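Local structure of motility-associated killing factor MakB (6W1W) at residues A[32-41]-A[210-218]; A[47-58]-A[138-149]. The protein probably acts as one component of a three-component cytotoxin of Vibrio cholerae that resembles alpha-pore-forming toxins in structure. All coordinates share one frame; numbering follows the deposited sequence.

Contact 1: residues A[32-41]-A[210-218]; sequences TCNSLFIGHV and PFLSFAGAL. With EDO (1,2-ethanediol), chain C.
The hydroxyl of S35 is gripped from two directions. S35 OG accepts the backbone N-H of A215 at 3.0 Å with an N-H...O angle of 149°, and its own proton has carbonyls of the last helical turn within reach, T32 O at 2.8 Å and A31 O. Its chi1 of 57°, with OG between the backbone N and the carbonyl carbon, lets one oxygen serve both helix end and strand. Beyond L36, where the chain leaves helical geometry, 32-41 runs antiparallel to 210-218. S213 N donates to F37 O at 3.3 Å, the return bond from F37 N to S213 O is weak, and G39 N reaches F211 O at 2.9 Å from above the carbonyl plane (41° out of it). This last oxygen also lies in the plane of the F37 ring at its edge, 3.3 Å from F37 CD1.

Apolar side chains also pair side by side across the contact. F211 CE2 meets V41 CG1 at 3.5 Å, while I38 CG1 lies 4.2 Å from L212 CD1. At the helix end, T32 CG2 approaches the F214 ring in its plane, at the edge, 3.5 Å from CD2; T32 OG1 is hydrogen-bonded to N28 O. The opposite edge of the strand is paired with strand 193-203 through F214 and I199, G216 and V197. The arrangement is thus an irregular antiparallel bridge, centred on I38 and L212, by which the chain leaving helix 9-35 lines 209-220, one of the two outermost strands of the sheet, consistent with the mixed helix-and-strand head of ClyA-like alpha-pore-forming toxins.

Contact 2: residues A[47-58]-A[138-149]; sequences WLVEVRSRTEIL and AEELLASSIQDG
A138 faces the other helix with its methyl, and L58 CD1 rests on A138 CB at 3.6 Å. One turn on, L141 crosses R54 at about a right angle: its CB lies in the guanidinium plane, at the edge, and its CD2 runs against NH1. Farther out, L141 CD1 meets I57 CD1 at 3.8 Å.

L142 is a knob in the hole made by V51, R54, T55 and L58. Its methyls CD1 and CD2 straddle T55 CG2, each at 3.6 Å; CD2 also reaches V51, and CD1 L58 CD2.

S145 is the second knob, set among W47, E50, V51 and R54, and it makes the hydrogen bond that crosses the interface. With OG anti to the backbone N (chi1 -167°), the hydroxyl points to the facing helix and S145 OG donates to E50 OE2 at 2.8 Å, coming from above the carboxylate plane. Within its own helix, E50 OE2 is also held by R54 NH2, one turn on, in a 2.8 Å salt bridge, and S145 OG lies over one face of that guanidinium. The positive charge of R54 probably eases the closeness of the E50 and D148 carboxylates.

I146 brings CG2 to V51 CG2 at 3.5 Å. At the segment's end, G149 lays its CA over the indole of W47, 3.5 Å from the five-membered ring centroid and 17° off the normal, a CH-pi contact; L48 CB lies over the opposite face. With segment axes 8.7 Å apart and antiparallel at 168°, and two knobs seated in four-residue holes, this is knobs-into-holes packing of an antiparallel helix pair, as in the long helical bundle of alpha-pore-forming toxins.

Contact 2 is the more buried, with nine of its fourteen touching residues buried against seven in contact 1. Their centres lie about 14 Å apart on the same side of the chain's centre, and contact 2 is nested in the loop that contact 1 closes. Contact 1 joins a helix end and the chain after it to a sheet edge, its polar bonds mostly backbone to backbone, with apolar side chains alongside; contact 2 joins two helices through side chains, its polar bonds gathered at one cluster. They meet directly where I38 CD1 packs on V51 CG1 at 3.6 Å. Helix 251-270 backs both, touching V41, F211, L212 and F214 in one and W47, L142 and I146 in the other.

Contact 1: residues A[32-41]-A[210-218]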
loop_
_atom_site.group_PDB
_atom_site.type_symbol
_atom_site.label_atom_id
_atom_site.label_comp_id
_atom_site.label_asym_id
_atom_site.label_seq_id
_atom_site.Cartn_x
_atom_site.Cartn_y
_atom_site.Cartn_z
ATOM N N THR A 32 -8.186 5.954 2.792
ATOM C CA THR A 32 -8.793 5.801 4.110
ATOM C C THR A 32 -8.783 7.123 4.871
ATOM O O THR A 32 -9.750 7.456 5.567
ATOM C CB THR A 32 -8.052 4.723 4.910
ATOM O OG1 THR A 32 -8.002 3.501 4.161
ATOM C CG2 THR A 32 -8.732 4.467 6.256
ATOM N N CYS A 33 -7.693 7.889 4.752
ATOM C CA CYS A 33 -7.575 9.140 5.493
ATOM C C CYS A 33 -8.505 10.216 4.951
ATOM O O CYS A 33 -9.052 11.004 5.733
ATOM C CB CYS A 33 -6.128 9.635 5.472
ATOM S SG CYS A 33 -5.133 9.035 6.858
ATOM N N ASN A 34 -8.698 10.263 3.630
ATOM C CA ASN A 34 -9.624 11.240 3.062
ATOM C C ASN A 34 -11.066 10.873 3.376
ATOM O O ASN A 34 -11.875 11.743 3.723
ATOM C CB ASN A 34 -9.423 11.365 1.547
ATOM C CG ASN A 34 -8.087 12.001 1.177
ATOM O OD1 ASN A 34 -7.524 12.793 1.939
ATOM N ND2 ASN A 34 -7.578 11.660 -0.005
ATOM N N SER A 35 -11.401 9.585 3.277
ATOM C CA SER A 35 -12.760 9.123 3.536
ATOM C C SER A 35 -13.194 9.329 4.983
ATOM O O SER A 35 -14.398 9.425 5.240
ATOM C CB SER A 35 -12.882 7.644 3.172
ATOM O OG SER A 35 -11.942 6.872 3.898
ATOM N N LEU A 36 -12.253 9.405 5.923
ATOM C CA LEU A 36 -12.604 9.486 7.337
ATOM C C LEU A 36 -13.519 10.673 7.612
ATOM O O LEU A 36 -13.215 11.810 7.245
ATOM C CB LEU A 36 -11.337 9.586 8.188
ATOM C CG LEU A 36 -11.389 8.921 9.567
ATOM C CD1 LEU A 36 -10.000 8.786 10.166
ATOM C CD2 LEU A 36 -12.294 9.675 10.515
ATOM N N PHE A 37 -14.648 10.393 8.259
ATOM C CA PHE A 37 -15.638 11.388 8.646
ATOM C C PHE A 37 -15.944 11.214 10.126
ATOM O O PHE A 37 -16.058 10.085 10.609
ATOM C CB PHE A 37 -16.921 11.240 7.812
ATOM C CG PHE A 37 -18.015 12.207 8.186
ATOM C CD1 PHE A 37 -18.868 11.943 9.244
ATOM C CD2 PHE A 37 -18.206 13.371 7.459
ATOM C CE1 PHE A 37 -19.873 12.829 9.579
ATOM C CE2 PHE A 37 -19.215 14.260 7.789
ATOM C CZ PHE A 37 -20.047 13.989 8.849
ATOM N N ILE A 38 -16.074 12.326 10.848
ATOM C CA ILE A 38 -16.393 12.296 12.274
ATOM C C ILE A 38 -17.431 13.374 12.553
ATOM O O ILE A 38 -17.128 14.570 12.456
ATOM C CB ILE A 38 -15.159 12.497 13.165
ATOM C CG1 ILE A 38 -14.169 11.348 12.970
ATOM C CG2 ILE A 38 -15.579 12.597 14.622
ATOM C CD1 ILE A 38 -13.055 11.300 13.979
ATOM N N GLY A 39 -18.650 12.956 12.897
ATOM C CA GLY A 39 -19.721 13.864 13.246
ATOM C C GLY A 39 -19.767 14.145 14.735
ATOM O O GLY A 39 -18.788 13.958 15.462
ATOM N N HIS A 40 -20.934 14.591 15.194
ATOM C CA HIS A 40 -21.110 15.051 16.563
ATOM C C HIS A 40 -22.009 14.100 17.346
ATOM O O HIS A 40 -22.847 13.392 16.775
ATOM C CB HIS A 40 -21.704 16.460 16.585
ATOM C CG HIS A 40 -20.981 17.432 15.705
ATOM N ND1 HIS A 40 -21.378 17.706 14.414
ATOM C CD2 HIS A 40 -19.877 18.182 15.925
ATOM C CE1 HIS A 40 -20.555 18.590 13.880
ATOM N NE2 HIS A 40 -19.633 18.894 14.776
ATOM N N VAL A 41 -21.818 14.093 18.665
ATOM C CA VAL A 41 -22.658 13.330 19.579
ATOM C C VAL A 41 -23.617 14.279 20.283
ATOM O O VAL A 41 -23.823 15.416 19.844
ATOM C CB VAL A 41 -21.815 12.536 20.594
ATOM C CG1 VAL A 41 -20.845 11.633 19.870
ATOM C CG2 VAL A 41 -21.072 13.477 21.534
ATOM N N PRO A 210 -26.207 8.860 12.745
ATOM C CA PRO A 210 -24.907 8.627 12.100
ATOM C C PRO A 210 -23.797 9.409 12.787
ATOM O O PRO A 210 -24.029 10.404 13.477
ATOM C CB PRO A 210 -25.119 9.113 10.661
ATOM C CG PRO A 210 -26.257 10.062 10.744
ATOM C CD PRO A 210 -27.158 9.533 11.836
ATOM N N PHE A 211 -22.565 8.942 12.588
ATOM C CA PHE A 211 -21.443 9.472 13.352
ATOM C C PHE A 211 -20.145 9.414 12.559
ATOM O O PHE A 211 -19.712 10.423 11.994
ATOM C CB PHE A 211 -21.321 8.701 14.670
ATOM C CG PHE A 211 -20.148 9.103 15.514
ATOM C CD1 PHE A 211 -19.027 8.291 15.594
ATOM C CD2 PHE A 211 -20.170 10.275 16.243
ATOM C CE1 PHE A 211 -17.948 8.648 16.372
ATOM C CE2 PHE A 211 -19.090 10.637 17.023
ATOM C CZ PHE A 211 -17.979 9.821 17.088
ATOM N N LEU A 212 -19.523 8.242 12.507
ATOM C CA LEU A 212 -18.240 8.055 11.845
ATOM C C LEU A 212 -18.428 7.150 10.636
ATOM O O LEU A 212 -19.314 6.290 10.623
ATOM C CB LEU A 212 -17.215 7.438 12.804
ATOM C CG LEU A 212 -15.722 7.396 12.469
ATOM C CD1 LEU A 212 -14.933 7.346 13.763
ATOM C CD2 LEU A 212 -15.345 6.209 11.585
ATOM N N SER A 213 -17.580 7.342 9.623
ATOM C CA SER A 213 -17.655 6.522 8.417
ATOM C C SER A 213 -16.328 6.628 7.681
ATOM O O SER A 213 -16.051 7.659 7.063
ATOM C CB SER A 213 -18.814 6.968 7.525
ATOM O OG SER A 213 -18.355 7.738 6.427
ATOM N N PHE A 214 -15.519 5.575 7.737
ATOM C CA PHE A 214 -14.270 5.525 6.990
ATOM C C PHE A 214 -14.313 4.368 6.000
ATOM O O PHE A 214 -15.048 3.394 6.180
ATOM C CB PHE A 214 -13.054 5.403 7.925
ATOM C CG PHE A 214 -12.753 3.998 8.371
ATOM C CD1 PHE A 214 -13.648 3.296 9.153
ATOM C CD2 PHE A 214 -11.554 3.394 8.035
ATOM C CE1 PHE A 214 -13.366 2.009 9.571
ATOM C CE2 PHE A 214 -11.266 2.107 8.453
ATOM C CZ PHE A 214 -12.174 1.416 9.221
ATOM N N ALA A 215 -13.512 4.491 4.943
ATOM C CA ALA A 215 -13.561 3.584 3.808
ATOM C C ALA A 215 -12.190 2.972 3.555
ATOM O O ALA A 215 -11.175 3.408 4.100
ATOM C CB ALA A 215 -14.055 4.304 2.548
ATOM N N GLY A 216 -12.174 1.956 2.701
ATOM C CA GLY A 216 -10.948 1.247 2.390
ATOM C C GLY A 216 -11.162 0.298 1.236
ATOM O O GLY A 216 -12.295 -0.086 0.923
ATOM N N ALA A 217 -10.052 -0.080 0.604
ATOM C CA ALA A 217 -10.095 -0.899 -0.598
ATOM C C ALA A 217 -10.087 -2.380 -0.251
ATOM O O ALA A 217 -9.412 -2.813 0.688
ATOM C CB ALA A 217 -8.916 -0.584 -1.515
ATOM N N LEU A 218 -10.850 -3.149 -1.024
ATOM C CA LEU A 218 -10.881 -4.601 -0.942
ATOM C C LEU A 218 -10.470 -5.159 -2.298
ATOM O O LEU A 218 -10.961 -4.699 -3.335
ATOM C CB LEU A 218 -12.278 -5.090 -0.542
ATOM C CG LEU A 218 -12.504 -6.594 -0.362
ATOM C CD1 LEU A 218 -11.789 -7.114 0.874
ATOM C CD2 LEU A 218 -13.995 -6.899 -0.298
HETATM C C1 EDO C . -11.190 -3.346 4.646
HETATM O O1 EDO C . -10.369 -3.926 3.623
HETATM C C2 EDO C . -12.033 -2.220 4.050
HETATM O O2 EDO C . -12.641 -1.450 5.095
#

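Contact 2: residues A[47-58]-A[138-149]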
loop_
_atom_site.group_PDB
_atom_site.type_symbol
_atom_site.label_atom_id
_atom_site.label_comp_id
_atom_site.label_asym_id
_atom_site.label_seq_id
_atom_site.Cartn_x
_atom_site.Cartn_y
_atom_site.Cartn_z
ATOM N N TRP A 47 -12.986 16.365 24.113
ATOM C CA TRP A 47 -12.092 15.441 23.417
ATOM C C TRP A 47 -12.553 15.183 21.990
ATOM O O TRP A 47 -11.721 14.953 21.104
ATOM C CB TRP A 47 -11.973 14.123 24.188
ATOM C CG TRP A 47 -13.253 13.316 24.268
ATOM C CD1 TRP A 47 -14.161 13.320 25.290
ATOM C CD2 TRP A 47 -13.751 12.385 23.295
ATOM N NE1 TRP A 47 -15.190 12.455 25.011
ATOM C CE2 TRP A 47 -14.965 11.873 23.791
ATOM C CE3 TRP A 47 -13.291 11.944 22.051
ATOM C CZ2 TRP A 47 -15.723 10.937 23.087
ATOM C CZ3 TRP A 47 -14.046 11.018 21.353
ATOM C CH2 TRP A 47 -15.246 10.524 21.872
ATOM N N LEU A 48 -13.864 15.247 21.741
ATOM C CA LEU A 48 -14.406 14.948 20.418
ATOM C C LEU A 48 -14.177 16.100 19.447
ATOM O O LEU A 48 -13.792 15.879 18.292
ATOM C CB LEU A 48 -15.898 14.624 20.522
ATOM C CG LEU A 48 -16.559 14.137 19.234
ATOM C CD1 LEU A 48 -15.959 12.809 18.822
ATOM C CD2 LEU A 48 -18.065 14.027 19.399
ATOM N N VAL A 49 -14.437 17.335 19.891
ATOM C CA VAL A 49 -14.080 18.500 19.084
ATOM C C VAL A 49 -12.581 18.506 18.821
ATOM O O VAL A 49 -12.124 18.860 17.727
ATOM C CB VAL A 49 -14.542 19.799 19.773
ATOM C CG1 VAL A 49 -14.316 21.000 18.864
ATOM C CG2 VAL A 49 -16.007 19.701 20.171
ATOM N N GLU A 50 -11.798 18.084 19.817
ATOM C CA GLU A 50 -10.360 17.940 19.633
ATOM C C GLU A 50 -10.041 16.856 18.607
ATOM O O GLU A 50 -9.137 17.025 17.779
ATOM C CB GLU A 50 -9.703 17.630 20.977
ATOM C CG GLU A 50 -8.191 17.771 20.998
ATOM C CD GLU A 50 -7.622 17.637 22.397
ATOM O OE1 GLU A 50 -7.892 18.520 23.239
ATOM O OE2 GLU A 50 -6.913 16.641 22.658
ATOM N N VAL A 51 -10.779 15.744 18.635
ATOM C CA VAL A 51 -10.491 14.639 17.721
ATOM C C VAL A 51 -10.831 15.024 16.286
ATOM O O VAL A 51 -10.097 14.688 15.348
ATOM C CB VAL A 51 -11.238 13.367 18.170
ATOM C CG1 VAL A 51 -11.465 12.429 17.004
ATOM C CG2 VAL A 51 -10.448 12.658 19.247
ATOM N N ARG A 52 -11.944 15.736 16.092
ATOM C CA ARG A 52 -12.310 16.182 14.751
ATOM C C ARG A 52 -11.219 17.057 14.151
ATOM O O ARG A 52 -10.902 16.939 12.960
ATOM C CB ARG A 52 -13.636 16.942 14.786
ATOM C CG ARG A 52 -14.717 16.365 13.890
ATOM C CD ARG A 52 -15.982 17.214 13.924
ATOM N NE ARG A 52 -16.289 17.685 15.271
ATOM C CZ ARG A 52 -16.885 16.951 16.205
ATOM N NH1 ARG A 52 -17.124 17.464 17.402
ATOM N NH2 ARG A 52 -17.241 15.702 15.942
ATOM N N SER A 53 -10.630 17.936 14.963
ATOM C CA SER A 53 -9.560 18.797 14.475
ATOM C C SER A 53 -8.338 17.987 14.071
ATOM O O SER A 53 -7.774 18.203 12.994
ATOM C CB SER A 53 -9.190 19.827 15.540
ATOM O OG SER A 53 -10.275 20.702 15.781
ATOM N N ARG A 54 -7.919 17.042 14.914
ATOM C CA ARG A 54 -6.680 16.323 14.643
ATOM C C ARG A 54 -6.800 15.363 13.466
ATOM O O ARG A 54 -5.774 14.983 12.892
ATOM C CB ARG A 54 -6.220 15.590 15.900
ATOM C CG ARG A 54 -6.208 16.486 17.119
ATOM C CD ARG A 54 -5.167 16.088 18.142
ATOM N NE ARG A 54 -5.295 16.905 19.345
ATOM C CZ ARG A 54 -4.421 16.916 20.344
ATOM N NH1 ARG A 54 -3.338 16.154 20.293
ATOM N NH2 ARG A 54 -4.630 17.695 21.397
ATOM N N THR A 55 -8.018 14.962 13.087
ATOM C CA THR A 55 -8.184 14.223 11.837
ATOM C C THR A 55 -8.078 15.147 10.635
ATOM O O THR A 55 -7.680 14.708 9.549
ATOM C CB THR A 55 -9.530 13.493 11.791
ATOM O OG1 THR A 55 -10.590 14.427 12.031
ATOM C CG2 THR A 55 -9.584 12.389 12.825
ATOM N N GLU A 56 -8.438 16.421 10.810
ATOM C CA GLU A 56 -8.268 17.381 9.730
ATOM C C GLU A 56 -6.793 17.602 9.419
ATOM O O GLU A 56 -6.439 17.861 8.263
ATOM C CB GLU A 56 -8.953 18.702 10.082
ATOM C CG GLU A 56 -9.739 19.330 8.935
ATOM C CD GLU A 56 -10.963 18.517 8.541
ATOM O OE1 GLU A 56 -10.806 17.497 7.837
ATOM O OE2 GLU A 56 -12.085 18.894 8.942
ATOM N N ILE A 57 -5.920 17.480 10.416
ATOM C CA ILE A 57 -4.496 17.632 10.138
ATOM C C ILE A 57 -3.873 16.302 9.721
ATOM O O ILE A 57 -2.889 16.292 8.975
ATOM C CB ILE A 57 -3.740 18.259 11.327
ATOM C CG1 ILE A 57 -3.518 17.242 12.442
ATOM C CG2 ILE A 57 -4.474 19.508 11.847
ATOM C CD1 ILE A 57 -2.702 17.787 13.585
ATOM N N LEU A 58 -4.432 15.175 10.172
ATOM C CA LEU A 58 -3.984 13.879 9.665
ATOM C C LEU A 58 -4.213 13.775 8.165
ATOM O O LEU A 58 -3.344 13.296 7.426
ATOM C CB LEU A 58 -4.707 12.741 10.383
ATOM C CG LEU A 58 -4.503 11.349 9.771
ATOM C CD1 LEU A 58 -3.083 10.849 10.000
ATOM C CD2 LEU A 58 -5.517 10.353 10.307
ATOM N N ALA A 138 0.693 12.293 13.519
ATOM C CA ALA A 138 -0.710 12.693 13.586
ATOM C C ALA A 138 -1.570 11.620 14.239
ATOM O O ALA A 138 -2.622 11.934 14.808
ATOM C CB ALA A 138 -1.240 13.016 12.191
ATOM N N GLU A 139 -1.147 10.355 14.168
ATOM C CA GLU A 139 -1.877 9.296 14.856
ATOM C C GLU A 139 -1.770 9.450 16.368
ATOM O O GLU A 139 -2.783 9.425 17.077
ATOM C CB GLU A 139 -1.360 7.925 14.414
ATOM C CG GLU A 139 -1.989 7.400 13.124
ATOM C CD GLU A 139 -1.231 6.218 12.545
ATOM O OE1 GLU A 139 -0.545 5.513 13.318
ATOM O OE2 GLU A 139 -1.305 6.004 11.316
ATOM N N GLU A 140 -0.545 9.625 16.878
ATOM C CA GLU A 140 -0.342 9.748 18.321
ATOM C C GLU A 140 -1.109 10.929 18.900
ATOM O O GLU A 140 -1.483 10.913 20.079
ATOM C CB GLU A 140 1.150 9.880 18.629
ATOM C CG GLU A 140 1.486 9.893 20.115
ATOM C CD GLU A 140 2.962 10.117 20.377
ATOM O OE1 GLU A 140 3.752 10.050 19.411
ATOM O OE2 GLU A 140 3.331 10.363 21.545
ATOM N N LEU A 141 -1.353 11.959 18.090
ATOM C CA LEU A 141 -2.176 13.071 18.549
ATOM C C LEU A 141 -3.621 12.635 18.735
ATOM O O LEU A 141 -4.255 12.973 19.742
ATOM C CB LEU A 141 -2.086 14.235 17.563
ATOM C CG LEU A 141 -0.738 14.949 17.470
ATOM C CD1 LEU A 141 -0.817 16.042 16.424
ATOM C CD2 LEU A 141 -0.313 15.515 18.824
ATOM N N LEU A 142 -4.156 11.881 17.773
ATOM C CA LEU A 142 -5.497 11.327 17.922
ATOM C C LEU A 142 -5.551 10.327 19.069
ATOM O O LEU A 142 -6.471 10.360 19.892
ATOM C CB LEU A 142 -5.936 10.676 16.615
ATOM C CG LEU A 142 -6.452 11.650 15.558
ATOM C CD1 LEU A 142 -6.514 10.986 14.199
ATOM C CD2 LEU A 142 -7.821 12.173 15.969
ATOM N N ALA A 143 -4.560 9.432 19.136
ATOM C CA ALA A 143 -4.501 8.451 20.215
ATOM C C ALA A 143 -4.534 9.132 21.575
ATOM O O ALA A 143 -5.300 8.739 22.463
ATOM C CB ALA A 143 -3.245 7.593 20.073
ATOM N N SER A 144 -3.701 10.160 21.755
ATOM C CA SER A 144 -3.698 10.900 23.011
ATOM C C SER A 144 -5.031 11.606 23.239
ATOM O O SER A 144 -5.496 11.717 24.380
ATOM C CB SER A 144 -2.541 11.901 23.017
ATOM O OG SER A 144 -2.494 12.643 24.227
ATOM N N SER A 145 -5.677 12.059 22.159
ATOM C CA SER A 145 -6.889 12.861 22.294
ATOM C C SER A 145 -8.092 12.005 22.690
ATOM O O SER A 145 -8.900 12.422 23.531
ATOM C CB SER A 145 -7.156 13.615 20.992
ATOM O OG SER A 145 -8.134 14.620 21.178
ATOM N N ILE A 146 -8.242 10.817 22.091
ATOM C CA ILE A 146 -9.329 9.924 22.499
ATOM C C ILE A 146 -9.077 9.389 23.902
ATOM O O ILE A 146 -10.013 9.216 24.691
ATOM C CB ILE A 146 -9.515 8.776 21.487
ATOM C CG1 ILE A 146 -8.226 7.960 21.341
ATOM C CG2 ILE A 146 -9.989 9.301 20.141
ATOM C CD1 ILE A 146 -8.146 7.131 20.077
ATOM N N GLN A 147 -7.809 9.139 24.240
ATOM C CA GLN A 147 -7.450 8.656 25.569
ATOM C C GLN A 147 -7.983 9.563 26.668
ATOM O O GLN A 147 -8.346 9.083 27.747
ATOM C CB GLN A 147 -5.929 8.534 25.680
ATOM C CG GLN A 147 -5.427 7.130 25.953
ATOM C CD GLN A 147 -5.853 6.622 27.313
ATOM O OE1 GLN A 147 -6.041 7.402 28.245
ATOM N NE2 GLN A 147 -6.018 5.308 27.433
ATOM N N ASP A 148 -8.036 10.872 26.421
ATOM C CA ASP A 148 -8.628 11.773 27.403
ATOM C C ASP A 148 -10.121 11.515 27.552
ATOM O O ASP A 148 -10.651 11.553 28.669
ATOM C CB ASP A 148 -8.369 13.229 27.014
ATOM C CG ASP A 148 -6.910 13.611 27.136
ATOM O OD1 ASP A 148 -6.274 13.213 28.134
ATOM O OD2 ASP A 148 -6.398 14.295 26.226
ATOM N N GLY A 149 -10.815 11.254 26.440
ATOM C CA GLY A 149 -12.216 10.880 26.524
ATOM C C GLY A 149 -12.428 9.566 27.246
ATOM O O GLY A 149 -13.447 9.375 27.915
#